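Local coordinates for putative cell adhesion protein (Bacteroides eggerthii, PDB 4GPV) that probably serves as a fimbrial subunit of the FimA-like family, contributing to the adhesive pili of this gut bacterium, at residues Pro13-Leu19 against Thr75-Thr81; Leu23-Gly27 against Trp338-Pro342; Phe53-Glu57 against Ala82-Tyr87; Leu109-Ser115 against Lys190-Gly196. One frame throughout, in Å; residues are numbered along the deposited sequence.

From the N terminus, residues 13-19 open contact 1, and strand 18-24 runs straight on into contact 2; the two cross, because contact 2 opens at 23-27 before 75-81 closes contact 1, and itself closes only at 338-342. Contact 3 starts within the loop of contact 1 and closes just after it, so these also cross, and they touch where P13, G14 and L19 meet R56, A82 and L54. Contact 4 follows in series, packing Y87 and F55 of contact 3 against L109, L110 and F195. Contacts 3 and 4 both nest inside the long loop of contact 2. Contacts 1 to 3 belong to one large mixed sheet, and contact 4 brings in a second.

Contact 1: residues Pro13-Leu19 against Thr75-Thr81; sequences PGEQAVL and TITTGTT
The methyl of A17 lies over the T80-T81 backbone, its CB 3.5 Å from T80 C and 4.1 Å from T81 CG2, suiting a small side chain. At the strand end L19 faces I76 in an antiparallel hydrogen-bonded pair (CA-CA 5.1 Å; L19 N to I76 O 3.0 Å, I76 N to L19 O 2.8 Å); both side chains, chi1 m, lie on one face and pack on L54 of strand 50-56, which meets them through side chains, not as a sheet neighbour. Beyond I76 the chain bends through T77 and T78, with psi near 0°, and the register slips by one, so that Q16 bridges T80 (CA-CA 4.5 Å). A17 N donates to G79 O at 3.1 Å and T81 N to E15 O at 2.9 Å. Extended Q16 (t, t) spans the bend, NE2 to T77 O 3.0 Å. T80 and T81, both p, accept with OG1 from G14 N (3.1 Å) and E15 N (2.9 Å); T80 OG1 also takes A82 N. At G14 a CB would strike T81 OG1. Threonine hydroxyls and a glutamine amide thus replace missing strand partners, so mainly polar bonds to backbone hold this irregular strand end.

Contact 2: residues Leu23-Gly27 against Trp338-Pro342; sequences LKGDG and WVTQP
The touching parts run roughly antiparallel, end-to-end directions 154° apart: 338-342 is extended strand, while 23-27 leaves its strand after K24. G25 lies beside T340 (CA-CA 4.9 Å) and G27 beside V339 (CA-CA 5.6 Å). G25 CA approaches T340 O at 3.5 Å and P342 CD at 3.4 Å; a CB there would clash with T340 O, and one on G27 with V339 CG1. D26, chi1 p, accepts T340 N with OD1 at 3.0 Å, and its own N gives a weak bond to T340 OG1 at 3.2 Å. One water joins D26 OD2 to W338 O (2.7 Å to each), another G27 N (3.1 Å) to T340 O (2.8 Å). An aspartate side chain and waters thus replace a regular ladder where strand 18-24 runs out beside strand 329-343, joining first and last strands of one mixed sheet. D26 OD2 and T340 OG1 also bond S154 and L153 of strand 146-169. That strand pairs with K24 and stacks F155 on W338, while V339 bonds backbone to D41 of strand 40-46.

Contact 3: residues Phe53-Glu57 against Ala82-Tyr87; sequences FLFRE and AAKKAY
F55 and Y87 meet obliquely at the apolar centre, F55 CD2 3.5 Å from Y87 CD1, centroids 5.6 Å apart, planes at 76°. F53 shares their face, its CB 4.4 Å from Y87 CB, and all three take chi1 m; L109 of helix 106-111 covers this aromatic layer. On the other face L54 (m, t) places CD2 3.7 Å from A86 CB, alanine leaving room for leucine. The strands are antiparallel, axes 4.5 Å apart at 145°. F53-Y87 is a hydrogen-bonded pair (F53 N to Y87 O 2.8 Å, Y87 N to F53 O 2.9 Å), L54-A86 is non-hydrogen-bonded, and F55 N donates to K85 O at 2.9 Å. Opposite F55 a classic beta bulge puts two residues against one: F55 O accepts K84 N at 2.8 Å and K85 N at 3.2 Å. Outward, R56 CD rests 3.7 Å from A82 CB while its guanidinium pairs with D62; K85 pairs with E136. A water links E57 N (2.9 Å) to A82 O (2.7 Å), and E57 OE1 stays 4.5 Å from K84 NZ, beyond a salt bridge. Aromatic packing and backbone bonding therefore carry the join, with charges turned to outside partners or left at the edge.

Contact 4: residues Leu109-Ser115 against Lys190-Gly196; sequences LLAVTGS and KKGRFFG
F195, T113 and L110 lose the most surface. F195, chi1 m, is wedged against the end of helix 106-111: its CB is 3.6 Å from L110 CD2 (L110 m, t) and its CE2 4.0 Å from L109 CG, while its ring meets Y87 edge-to-face. T113 (p) lies on the same sheet face as R193, with CG2 3.2 Å from R193 CD, its methyl covering the aliphatic part of the arginine. R193 folds back through three m-like torsions so that NE donates to F195 O at 3.1 Å; NH2 pairs with E200. From T113-R193 onward, away from F195, the antiparallel strands 113-115 and 191-193 run 4.5 Å apart at 144°. T113-R193 and S115-K191 are non-hydrogen-bonded pairs flanking G114-G192, where G114 N meets G192 O at 2.9 Å and G192 N meets G114 O at 2.8 Å. A CB on G114 would crowd F194 CZ. A water accepts from F195 N (2.9 Å) and donates to V112 O (2.7 Å). The result is a helix-to-strand connection from earlier in the chain that adds a short antiparallel strand to the long strand 176-193, which belongs to the FimA-like C-terminal family region (transthyretin clan).

Contact 1: residues Pro13-Leu19 against Thr75-Thr81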
loop_
_atom_site.group_PDB
_atom_site.type_symbol
_atom_site.label_atom_id
_atom_site.label_comp_id
_atom_site.label_asym_id
_atom_site.label_seq_id
_atom_site.Cartn_x
_atom_site.Cartn_y
_atom_site.Cartn_z
ATOM N N PRO A 13 -31.883 -21.343 -2.884
ATOM C CA PRO A 13 -32.350 -20.098 -2.257
ATOM C C PRO A 13 -33.241 -20.368 -1.053
ATOM O O PRO A 13 -33.978 -21.367 -1.026
ATOM C CB PRO A 13 -33.125 -19.396 -3.376
ATOM C CG PRO A 13 -33.497 -20.457 -4.322
ATOM C CD PRO A 13 -32.433 -21.505 -4.246
ATOM N N GLY A 14 -33.130 -19.489 -0.064
ATOM C CA GLY A 14 -33.980 -19.530 1.117
ATOM C C GLY A 14 -35.178 -18.631 0.885
ATOM O O GLY A 14 -35.515 -18.325 -0.267
ATOM N N GLU A 15 -35.823 -18.194 1.967
ATOM C CA GLU A 15 -36.959 -17.284 1.889
ATOM C C GLU A 15 -36.444 -15.855 1.784
ATOM O O GLU A 15 -35.332 -15.588 2.238
ATOM C CB GLU A 15 -37.862 -17.451 3.127
ATOM C CG GLU A 15 -39.329 -17.197 2.829
ATOM C CD GLU A 15 -40.294 -17.201 4.003
ATOM O OE1 GLU A 15 -39.838 -17.241 5.170
ATOM O OE2 GLU A 15 -41.519 -17.147 3.749
ATOM N N GLN A 16 -37.233 -14.934 1.196
ATOM C CA GLN A 16 -36.783 -13.547 1.091
ATOM C C GLN A 16 -36.351 -13.030 2.455
ATOM O O GLN A 16 -37.056 -13.236 3.453
ATOM C CB GLN A 16 -37.876 -12.630 0.520
ATOM C CG GLN A 16 -37.292 -11.235 0.204
ATOM C CD GLN A 16 -38.308 -10.284 -0.356
ATOM O OE1 GLN A 16 -39.520 -10.457 -0.207
ATOM N NE2 GLN A 16 -37.834 -9.245 -0.999
ATOM N N ALA A 17 -35.214 -12.372 2.488
ATOM C CA ALA A 17 -34.685 -11.822 3.710
ATOM C C ALA A 17 -34.420 -10.345 3.559
ATOM O O ALA A 17 -34.365 -9.821 2.439
ATOM C CB ALA A 17 -33.395 -12.543 4.069
ATOM N N VAL A 18 -34.261 -9.683 4.694
ATOM C CA VAL A 18 -33.839 -8.294 4.788
ATOM C C VAL A 18 -32.541 -8.317 5.562
ATOM O O VAL A 18 -32.499 -8.853 6.672
ATOM C CB VAL A 18 -34.878 -7.336 5.416
ATOM C CG1 VAL A 18 -34.348 -5.904 5.413
ATOM C CG2 VAL A 18 -36.216 -7.427 4.684
ATOM N N LEU A 19 -31.480 -7.800 4.954
ATOM C CA LEU A 19 -30.153 -7.731 5.558
ATOM C C LEU A 19 -29.765 -6.280 5.708
ATOM O O LEU A 19 -29.867 -5.514 4.742
ATOM C CB LEU A 19 -29.129 -8.460 4.673
ATOM C CG LEU A 19 -29.083 -9.981 4.724
ATOM C CD1 LEU A 19 -29.827 -10.583 3.565
ATOM C CD2 LEU A 19 -27.626 -10.460 4.651
ATOM N N THR A 75 -29.424 -1.446 3.127
ATOM C CA THR A 75 -30.556 -2.335 3.372
ATOM C C THR A 75 -30.704 -3.170 2.096
ATOM O O THR A 75 -31.019 -2.629 1.032
ATOM C CB THR A 75 -31.816 -1.542 3.766
ATOM O OG1 THR A 75 -31.519 -0.752 4.914
ATOM C CG2 THR A 75 -33.010 -2.444 4.077
ATOM N N ILE A 76 -30.426 -4.477 2.195
ATOM C CA ILE A 76 -30.485 -5.354 1.036
ATOM C C ILE A 76 -31.731 -6.229 1.154
ATOM O O ILE A 76 -31.891 -6.928 2.160
ATOM C CB ILE A 76 -29.181 -6.182 0.888
ATOM C CG1 ILE A 76 -27.949 -5.253 0.649
ATOM C CG2 ILE A 76 -29.320 -7.211 -0.243
ATOM C CD1 ILE A 76 -26.583 -5.899 0.849
ATOM N N THR A 77 -32.609 -6.202 0.130
ATOM C CA THR A 77 -33.838 -7.007 0.194
ATOM C C THR A 77 -33.928 -8.039 -0.946
ATOM O O THR A 77 -34.923 -8.749 -1.050
ATOM C CB THR A 77 -35.079 -6.097 0.148
ATOM O OG1 THR A 77 -35.125 -5.465 -1.134
ATOM C CG2 THR A 77 -35.090 -5.060 1.263
ATOM N N THR A 78 -32.897 -8.117 -1.785
ATOM C CA THR A 78 -32.901 -9.027 -2.933
ATOM C C THR A 78 -32.340 -10.412 -2.609
ATOM O O THR A 78 -32.379 -11.297 -3.466
ATOM C CB THR A 78 -32.096 -8.399 -4.072
ATOM O OG1 THR A 78 -30.850 -7.953 -3.540
ATOM C CG2 THR A 78 -32.846 -7.241 -4.726
ATOM N N GLY A 79 -31.810 -10.572 -1.402
ATOM C CA GLY A 79 -31.227 -11.819 -0.924
ATOM C C GLY A 79 -32.176 -12.711 -0.158
ATOM O O GLY A 79 -33.376 -12.439 -0.054
ATOM N N THR A 80 -31.640 -13.807 0.378
ATOM C CA THR A 80 -32.490 -14.792 1.039
ATOM C C THR A 80 -31.905 -15.219 2.382
ATOM O O THR A 80 -30.777 -14.832 2.729
ATOM C CB THR A 80 -32.694 -16.043 0.136
ATOM O OG1 THR A 80 -31.556 -16.894 0.247
ATOM C CG2 THR A 80 -33.000 -15.718 -1.349
ATOM N N THR A 81 -32.646 -16.096 3.085
ATOM C CA THR A 81 -32.214 -16.664 4.368
ATOM C C THR A 81 -31.105 -17.712 4.172
ATOM O O THR A 81 -30.560 -18.234 5.162
ATOM C CB THR A 81 -33.395 -17.242 5.126
ATOM O OG1 THR A 81 -34.096 -18.167 4.289
ATOM C CG2 THR A 81 -34.316 -16.161 5.642
#

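Contact 2: residues Leu23-Gly27 against Trp338-Pro342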
loop_
_atom_site.group_PDB
_atom_site.type_symbol
_atom_site.label_atom_id
_atom_site.label_comp_id
_atom_site.label_asym_id
_atom_site.label_seq_id
_atom_site.Cartn_x
_atom_site.Cartn_y
_atom_site.Cartn_z
ATOM N N LEU A 23 -21.096 -0.632 8.072
ATOM C CA LEU A 23 -19.650 -0.606 7.837
ATOM C C LEU A 23 -18.962 0.153 8.938
ATOM O O LEU A 23 -19.462 1.184 9.387
ATOM C CB LEU A 23 -19.286 0.003 6.478
ATOM C CG LEU A 23 -20.043 -0.550 5.259
ATOM C CD1 LEU A 23 -19.658 0.204 4.011
ATOM C CD2 LEU A 23 -19.828 -2.061 5.092
ATOM N N LYS A 24 -17.818 -0.363 9.400
ATOM C CA LYS A 24 -17.076 0.324 10.467
ATOM C C LYS A 24 -15.602 0.099 10.261
ATOM O O LYS A 24 -15.224 -0.654 9.355
ATOM C CB LYS A 24 -17.537 -0.143 11.866
ATOM C CG LYS A 24 -17.119 -1.554 12.257
ATOM C CD LYS A 24 -17.468 -1.889 13.724
ATOM C CE LYS A 24 -16.401 -1.526 14.740
ATOM N NZ LYS A 24 -15.198 -2.394 14.625
ATOM N N GLY A 25 -14.785 0.749 11.087
ATOM C CA GLY A 25 -13.343 0.627 10.982
ATOM C C GLY A 25 -12.805 -0.615 11.643
ATOM O O GLY A 25 -13.578 -1.446 12.133
ATOM N N ASP A 26 -11.452 -0.737 11.679
ATOM C CA ASP A 26 -10.841 -1.927 12.266
ATOM C C ASP A 26 -9.993 -1.627 13.532
ATOM O O ASP A 26 -9.159 -2.445 13.930
ATOM C CB ASP A 26 -9.982 -2.632 11.207
ATOM C CG ASP A 26 -8.811 -1.820 10.665
ATOM O OD1 ASP A 26 -8.750 -0.598 10.933
ATOM O OD2 ASP A 26 -7.974 -2.401 9.951
ATOM N N GLY A 27 -10.253 -0.503 14.174
ATOM C CA GLY A 27 -9.532 -0.086 15.376
ATOM C C GLY A 27 -10.078 -0.607 16.687
ATOM O O GLY A 27 -11.157 -1.223 16.725
ATOM N N TRP A 338 -2.140 0.582 10.683
ATOM C CA TRP A 338 -2.791 1.630 9.897
ATOM C C TRP A 338 -4.289 1.363 10.002
ATOM O O TRP A 338 -4.786 0.394 9.450
ATOM C CB TRP A 338 -2.273 1.611 8.446
ATOM C CG TRP A 338 -2.679 2.800 7.620
ATOM C CD1 TRP A 338 -2.933 4.070 8.064
ATOM C CD2 TRP A 338 -2.680 2.867 6.189
ATOM N NE1 TRP A 338 -3.234 4.887 7.001
ATOM C CE2 TRP A 338 -3.060 4.186 5.834
ATOM C CE3 TRP A 338 -2.500 1.913 5.167
ATOM C CZ2 TRP A 338 -3.222 4.589 4.499
ATOM C CZ3 TRP A 338 -2.680 2.311 3.839
ATOM C CH2 TRP A 338 -3.001 3.642 3.519
ATOM N N VAL A 339 -4.965 2.129 10.863
ATOM C CA VAL A 339 -6.360 1.896 11.215
ATOM C C VAL A 339 -7.283 2.755 10.355
ATOM O O VAL A 339 -7.073 3.959 10.200
ATOM C CB VAL A 339 -6.519 2.198 12.732
ATOM C CG1 VAL A 339 -7.985 2.259 13.164
ATOM C CG2 VAL A 339 -5.760 1.179 13.573
ATOM N N THR A 340 -8.329 2.118 9.823
ATOM C CA THR A 340 -9.344 2.804 9.048
ATOM C C THR A 340 -10.303 3.483 10.016
ATOM O O THR A 340 -10.714 2.878 11.016
ATOM C CB THR A 340 -10.154 1.820 8.168
ATOM O OG1 THR A 340 -10.787 0.896 9.046
ATOM C CG2 THR A 340 -9.296 1.061 7.170
ATOM N N GLN A 341 -10.709 4.695 9.688
ATOM C CA GLN A 341 -11.785 5.359 10.428
ATOM C C GLN A 341 -12.759 5.806 9.322
ATOM O O GLN A 341 -12.674 6.955 8.874
ATOM C CB GLN A 341 -11.238 6.489 11.330
ATOM C CG GLN A 341 -12.186 6.848 12.467
ATOM C CD GLN A 341 -11.447 7.348 13.693
ATOM O OE1 GLN A 341 -10.768 8.384 13.673
ATOM N NE2 GLN A 341 -11.562 6.622 14.796
ATOM N N PRO A 342 -13.555 4.848 8.742
ATOM C CA PRO A 342 -14.418 5.179 7.593
ATOM C C PRO A 342 -15.386 6.325 7.862
ATOM O O PRO A 342 -16.030 6.371 8.905
ATOM C CB PRO A 342 -15.179 3.870 7.332
ATOM C CG PRO A 342 -14.296 2.810 7.865
ATOM C CD PRO A 342 -13.742 3.435 9.121
HETATM O O HOH W 1 -6.462 -1.149 8.049
HETATM O O HOH W 2 -5.016 -2.124 11.426
HETATM O O HOH W 3 -11.420 2.322 13.695
#

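Contact 3: residues Phe53-Glu57 against Ala82-Tyr87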
loop_
_atom_site.group_PDB
_atom_site.type_symbol
_atom_site.label_atom_id
_atom_site.label_comp_id
_atom_site.label_asym_id
_atom_site.label_seq_id
_atom_site.Cartn_x
_atom_site.Cartn_y
_atom_site.Cartn_z
ATOM N N PHE A 53 -21.121 -8.347 -1.412
ATOM C CA PHE A 53 -21.347 -9.663 -1.996
ATOM C C PHE A 53 -21.892 -10.576 -0.915
ATOM O O PHE A 53 -21.327 -10.632 0.178
ATOM C CB PHE A 53 -20.052 -10.261 -2.583
ATOM C CG PHE A 53 -19.325 -9.362 -3.550
ATOM C CD1 PHE A 53 -18.487 -8.348 -3.086
ATOM C CD2 PHE A 53 -19.454 -9.543 -4.921
ATOM C CE1 PHE A 53 -17.819 -7.502 -3.978
ATOM C CE2 PHE A 53 -18.790 -8.693 -5.819
ATOM C CZ PHE A 53 -17.982 -7.679 -5.343
ATOM N N LEU A 54 -22.980 -11.290 -1.214
ATOM C CA LEU A 54 -23.562 -12.215 -0.260
ATOM C C LEU A 54 -23.468 -13.616 -0.821
ATOM O O LEU A 54 -23.816 -13.815 -1.980
ATOM C CB LEU A 54 -25.032 -11.868 0.047
ATOM C CG LEU A 54 -25.300 -10.505 0.689
ATOM C CD1 LEU A 54 -26.827 -10.222 0.740
ATOM C CD2 LEU A 54 -24.725 -10.439 2.070
ATOM N N PHE A 55 -22.976 -14.578 -0.027
ATOM C CA PHE A 55 -22.830 -15.949 -0.528
ATOM C C PHE A 55 -23.533 -16.955 0.325
ATOM O O PHE A 55 -23.594 -16.804 1.540
ATOM C CB PHE A 55 -21.343 -16.336 -0.610
ATOM C CG PHE A 55 -20.572 -15.475 -1.573
ATOM C CD1 PHE A 55 -20.687 -15.664 -2.945
ATOM C CD2 PHE A 55 -19.752 -14.457 -1.113
ATOM C CE1 PHE A 55 -19.991 -14.843 -3.839
ATOM C CE2 PHE A 55 -19.051 -13.638 -2.008
ATOM C CZ PHE A 55 -19.175 -13.835 -3.359
ATOM N N ARG A 56 -24.018 -18.021 -0.319
ATOM C CA ARG A 56 -24.655 -19.139 0.363
ATOM C C ARG A 56 -23.554 -20.082 0.915
ATOM O O ARG A 56 -22.369 -19.872 0.627
ATOM C CB ARG A 56 -25.627 -19.854 -0.579
ATOM C CG ARG A 56 -26.716 -18.906 -1.041
ATOM C CD ARG A 56 -27.764 -19.517 -1.944
ATOM N NE ARG A 56 -28.706 -18.460 -2.301
ATOM C CZ ARG A 56 -29.432 -18.419 -3.412
ATOM N NH1 ARG A 56 -29.413 -19.438 -4.267
ATOM N NH2 ARG A 56 -30.226 -17.389 -3.649
ATOM N N GLU A 57 -23.955 -21.109 1.701
ATOM C CA GLU A 57 -23.039 -22.072 2.330
ATOM C C GLU A 57 -22.107 -22.723 1.291
ATOM O O GLU A 57 -20.912 -22.889 1.557
ATOM C CB GLU A 57 -23.850 -23.138 3.103
ATOM C CG GLU A 57 -23.043 -24.215 3.824
ATOM C CD GLU A 57 -22.060 -23.801 4.905
ATOM O OE1 GLU A 57 -22.309 -22.787 5.596
ATOM O OE2 GLU A 57 -21.056 -24.526 5.091
ATOM N N ALA A 82 -30.720 -17.957 2.904
ATOM C CA ALA A 82 -29.616 -18.849 2.571
ATOM C C ALA A 82 -28.263 -18.121 2.640
ATOM O O ALA A 82 -27.233 -18.796 2.604
ATOM C CB ALA A 82 -29.814 -19.461 1.195
ATOM N N ALA A 83 -28.235 -16.760 2.747
ATOM C CA ALA A 83 -26.966 -16.023 2.861
ATOM C C ALA A 83 -26.217 -16.446 4.131
ATOM O O ALA A 83 -26.813 -16.491 5.208
ATOM C CB ALA A 83 -27.217 -14.512 2.881
ATOM N N LYS A 84 -24.908 -16.751 3.994
ATOM C CA LYS A 84 -24.040 -17.174 5.102
ATOM C C LYS A 84 -22.845 -16.246 5.334
ATOM O O LYS A 84 -22.341 -16.176 6.457
ATOM C CB LYS A 84 -23.496 -18.585 4.841
ATOM C CG LYS A 84 -24.585 -19.672 4.878
ATOM C CD LYS A 84 -25.175 -19.924 6.274
ATOM C CE LYS A 84 -24.213 -20.571 7.244
ATOM N NZ LYS A 84 -24.782 -20.647 8.616
ATOM N N LYS A 85 -22.371 -15.576 4.271
ATOM C CA LYS A 85 -21.201 -14.693 4.344
ATOM C C LYS A 85 -21.430 -13.430 3.581
ATOM O O LYS A 85 -22.006 -13.473 2.490
ATOM C CB LYS A 85 -19.970 -15.404 3.747
ATOM C CG LYS A 85 -19.295 -16.439 4.645
ATOM C CD LYS A 85 -18.380 -15.821 5.712
ATOM C CE LYS A 85 -17.038 -15.361 5.213
ATOM N NZ LYS A 85 -16.294 -14.668 6.289
ATOM N N ALA A 86 -20.947 -12.303 4.133
ATOM C CA ALA A 86 -20.995 -10.997 3.474
ATOM C C ALA A 86 -19.574 -10.492 3.323
ATOM O O ALA A 86 -18.797 -10.562 4.282
ATOM C CB ALA A 86 -21.840 -10.019 4.297
ATOM N N TYR A 87 -19.186 -10.120 2.097
ATOM C CA TYR A 87 -17.895 -9.520 1.797
ATOM C C TYR A 87 -18.144 -8.125 1.313
ATOM O O TYR A 87 -19.110 -7.886 0.554
ATOM C CB TYR A 87 -17.179 -10.327 0.724
ATOM C CG TYR A 87 -16.714 -11.698 1.155
ATOM C CD1 TYR A 87 -17.571 -12.792 1.113
ATOM C CD2 TYR A 87 -15.378 -11.937 1.444
ATOM C CE1 TYR A 87 -17.137 -14.064 1.488
ATOM C CE2 TYR A 87 -14.922 -13.212 1.775
ATOM C CZ TYR A 87 -15.805 -14.273 1.798
ATOM O OH TYR A 87 -15.349 -15.529 2.121
HETATM O O HOH W 4 -26.783 -21.427 2.427
#

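Contact 4: residues Leu109-Ser115 against Lys190-Gly196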
loop_
_atom_site.group_PDB
_atom_site.type_symbol
_atom_site.label_atom_id
_atom_site.label_comp_id
_atom_site.label_asym_id
_atom_site.label_seq_id
_atom_site.Cartn_x
_atom_site.Cartn_y
_atom_site.Cartn_z
ATOM N N LEU A 109 -14.518 -14.485 -5.924
ATOM C CA LEU A 109 -14.247 -13.243 -5.220
ATOM C C LEU A 109 -12.917 -13.324 -4.463
ATOM O O LEU A 109 -12.151 -12.365 -4.480
ATOM C CB LEU A 109 -15.384 -12.907 -4.247
ATOM C CG LEU A 109 -15.152 -11.651 -3.398
ATOM C CD1 LEU A 109 -15.129 -10.416 -4.233
ATOM C CD2 LEU A 109 -16.197 -11.509 -2.359
ATOM N N LEU A 110 -12.650 -14.468 -3.812
ATOM C CA LEU A 110 -11.453 -14.665 -3.002
ATOM C C LEU A 110 -10.158 -14.565 -3.817
ATOM O O LEU A 110 -9.098 -14.263 -3.252
ATOM C CB LEU A 110 -11.514 -16.012 -2.269
ATOM C CG LEU A 110 -12.608 -16.129 -1.202
ATOM C CD1 LEU A 110 -12.651 -17.536 -0.602
ATOM C CD2 LEU A 110 -12.454 -15.086 -0.114
ATOM N N ALA A 111 -10.249 -14.779 -5.135
ATOM C CA ALA A 111 -9.109 -14.697 -6.040
ATOM C C ALA A 111 -8.952 -13.335 -6.720
ATOM O O ALA A 111 -7.930 -13.123 -7.365
ATOM C CB ALA A 111 -9.224 -15.783 -7.101
ATOM N N VAL A 112 -9.923 -12.401 -6.597
ATOM C CA VAL A 112 -9.791 -11.107 -7.292
ATOM C C VAL A 112 -8.593 -10.303 -6.770
ATOM O O VAL A 112 -8.464 -10.113 -5.573
ATOM C CB VAL A 112 -11.075 -10.239 -7.201
ATOM C CG1 VAL A 112 -10.853 -8.858 -7.829
ATOM C CG2 VAL A 112 -12.231 -10.945 -7.885
ATOM N N THR A 113 -7.793 -9.745 -7.691
ATOM C CA THR A 113 -6.686 -8.854 -7.309
ATOM C C THR A 113 -6.809 -7.563 -8.124
ATOM O O THR A 113 -7.329 -7.573 -9.247
ATOM C CB THR A 113 -5.305 -9.549 -7.533
ATOM O OG1 THR A 113 -5.145 -9.787 -8.924
ATOM C CG2 THR A 113 -5.208 -10.902 -6.850
ATOM N N GLY A 114 -6.334 -6.474 -7.544
ATOM C CA GLY A 114 -6.269 -5.182 -8.206
ATOM C C GLY A 114 -4.812 -4.792 -8.371
ATOM O O GLY A 114 -3.941 -5.364 -7.699
ATOM N N SER A 115 -4.518 -3.826 -9.259
ATOM C CA SER A 115 -3.110 -3.440 -9.443
ATOM C C SER A 115 -2.828 -2.181 -8.716
ATOM O O SER A 115 -3.755 -1.399 -8.473
ATOM C CB SER A 115 -2.765 -3.297 -10.923
ATOM O OG SER A 115 -2.700 -4.603 -11.478
ATOM N N LYS A 190 2.998 -5.242 -7.091
ATOM C CA LYS A 190 1.944 -4.876 -8.043
ATOM C C LYS A 190 0.520 -5.290 -7.608
ATOM O O LYS A 190 -0.411 -4.517 -7.807
ATOM C CB LYS A 190 2.236 -5.527 -9.415
ATOM C CG LYS A 190 1.063 -5.451 -10.418
ATOM C CD LYS A 190 1.474 -5.856 -11.821
ATOM C CE LYS A 190 0.340 -5.683 -12.807
ATOM N NZ LYS A 190 0.852 -5.554 -14.197
ATOM N N LYS A 191 0.385 -6.483 -7.004
ATOM C CA LYS A 191 -0.906 -7.107 -6.699
ATOM C C LYS A 191 -1.477 -6.763 -5.356
ATOM O O LYS A 191 -0.824 -6.944 -4.342
ATOM C CB LYS A 191 -0.802 -8.635 -6.791
ATOM C CG LYS A 191 -0.859 -9.188 -8.199
ATOM C CD LYS A 191 -1.219 -10.673 -8.183
ATOM C CE LYS A 191 -1.257 -11.267 -9.570
ATOM N NZ LYS A 191 -1.868 -12.623 -9.570
ATOM N N GLY A 192 -2.720 -6.309 -5.372
ATOM C CA GLY A 192 -3.470 -5.980 -4.168
ATOM C C GLY A 192 -4.572 -7.004 -4.024
ATOM O O GLY A 192 -5.518 -7.008 -4.819
ATOM N N ARG A 193 -4.424 -7.914 -3.050
ATOM C CA ARG A 193 -5.407 -8.936 -2.774
ATOM C C ARG A 193 -6.424 -8.405 -1.813
ATOM O O ARG A 193 -6.064 -7.912 -0.724
ATOM C CB ARG A 193 -4.724 -10.175 -2.170
ATOM C CG ARG A 193 -4.269 -11.200 -3.165
ATOM C CD ARG A 193 -5.442 -11.919 -3.806
ATOM N NE ARG A 193 -5.942 -13.066 -3.052
ATOM C CZ ARG A 193 -5.587 -14.323 -3.276
ATOM N NH1 ARG A 193 -4.680 -14.609 -4.200
ATOM N NH2 ARG A 193 -6.121 -15.304 -2.568
ATOM N N PHE A 194 -7.708 -8.467 -2.193
ATOM C CA PHE A 194 -8.722 -7.980 -1.271
ATOM C C PHE A 194 -9.006 -8.976 -0.173
ATOM O O PHE A 194 -9.341 -8.569 0.938
ATOM C CB PHE A 194 -10.029 -7.657 -2.038
ATOM C CG PHE A 194 -9.829 -6.579 -3.073
ATOM C CD1 PHE A 194 -9.954 -5.232 -2.735
ATOM C CD2 PHE A 194 -9.508 -6.906 -4.394
ATOM C CE1 PHE A 194 -9.774 -4.232 -3.701
ATOM C CE2 PHE A 194 -9.299 -5.901 -5.352
ATOM C CZ PHE A 194 -9.420 -4.579 -4.998
ATOM N N PHE A 195 -8.978 -10.286 -0.502
ATOM C CA PHE A 195 -9.272 -11.351 0.452
ATOM C C PHE A 195 -8.185 -12.396 0.346
ATOM O O PHE A 195 -7.182 -12.178 -0.321
ATOM C CB PHE A 195 -10.673 -11.931 0.187
ATOM C CG PHE A 195 -11.724 -10.864 0.251
ATOM C CD1 PHE A 195 -12.111 -10.320 1.473
ATOM C CD2 PHE A 195 -12.279 -10.342 -0.913
ATOM C CE1 PHE A 195 -13.011 -9.263 1.528
ATOM C CE2 PHE A 195 -13.181 -9.283 -0.853
ATOM C CZ PHE A 195 -13.583 -8.788 0.374
ATOM N N GLY A 196 -8.344 -13.487 1.054
ATOM C CA GLY A 196 -7.320 -14.516 1.033
ATOM C C GLY A 196 -6.493 -14.469 2.290
ATOM O O GLY A 196 -6.736 -13.663 3.195
HETATM O O HOH W 5 -9.152 -11.315 -3.220
#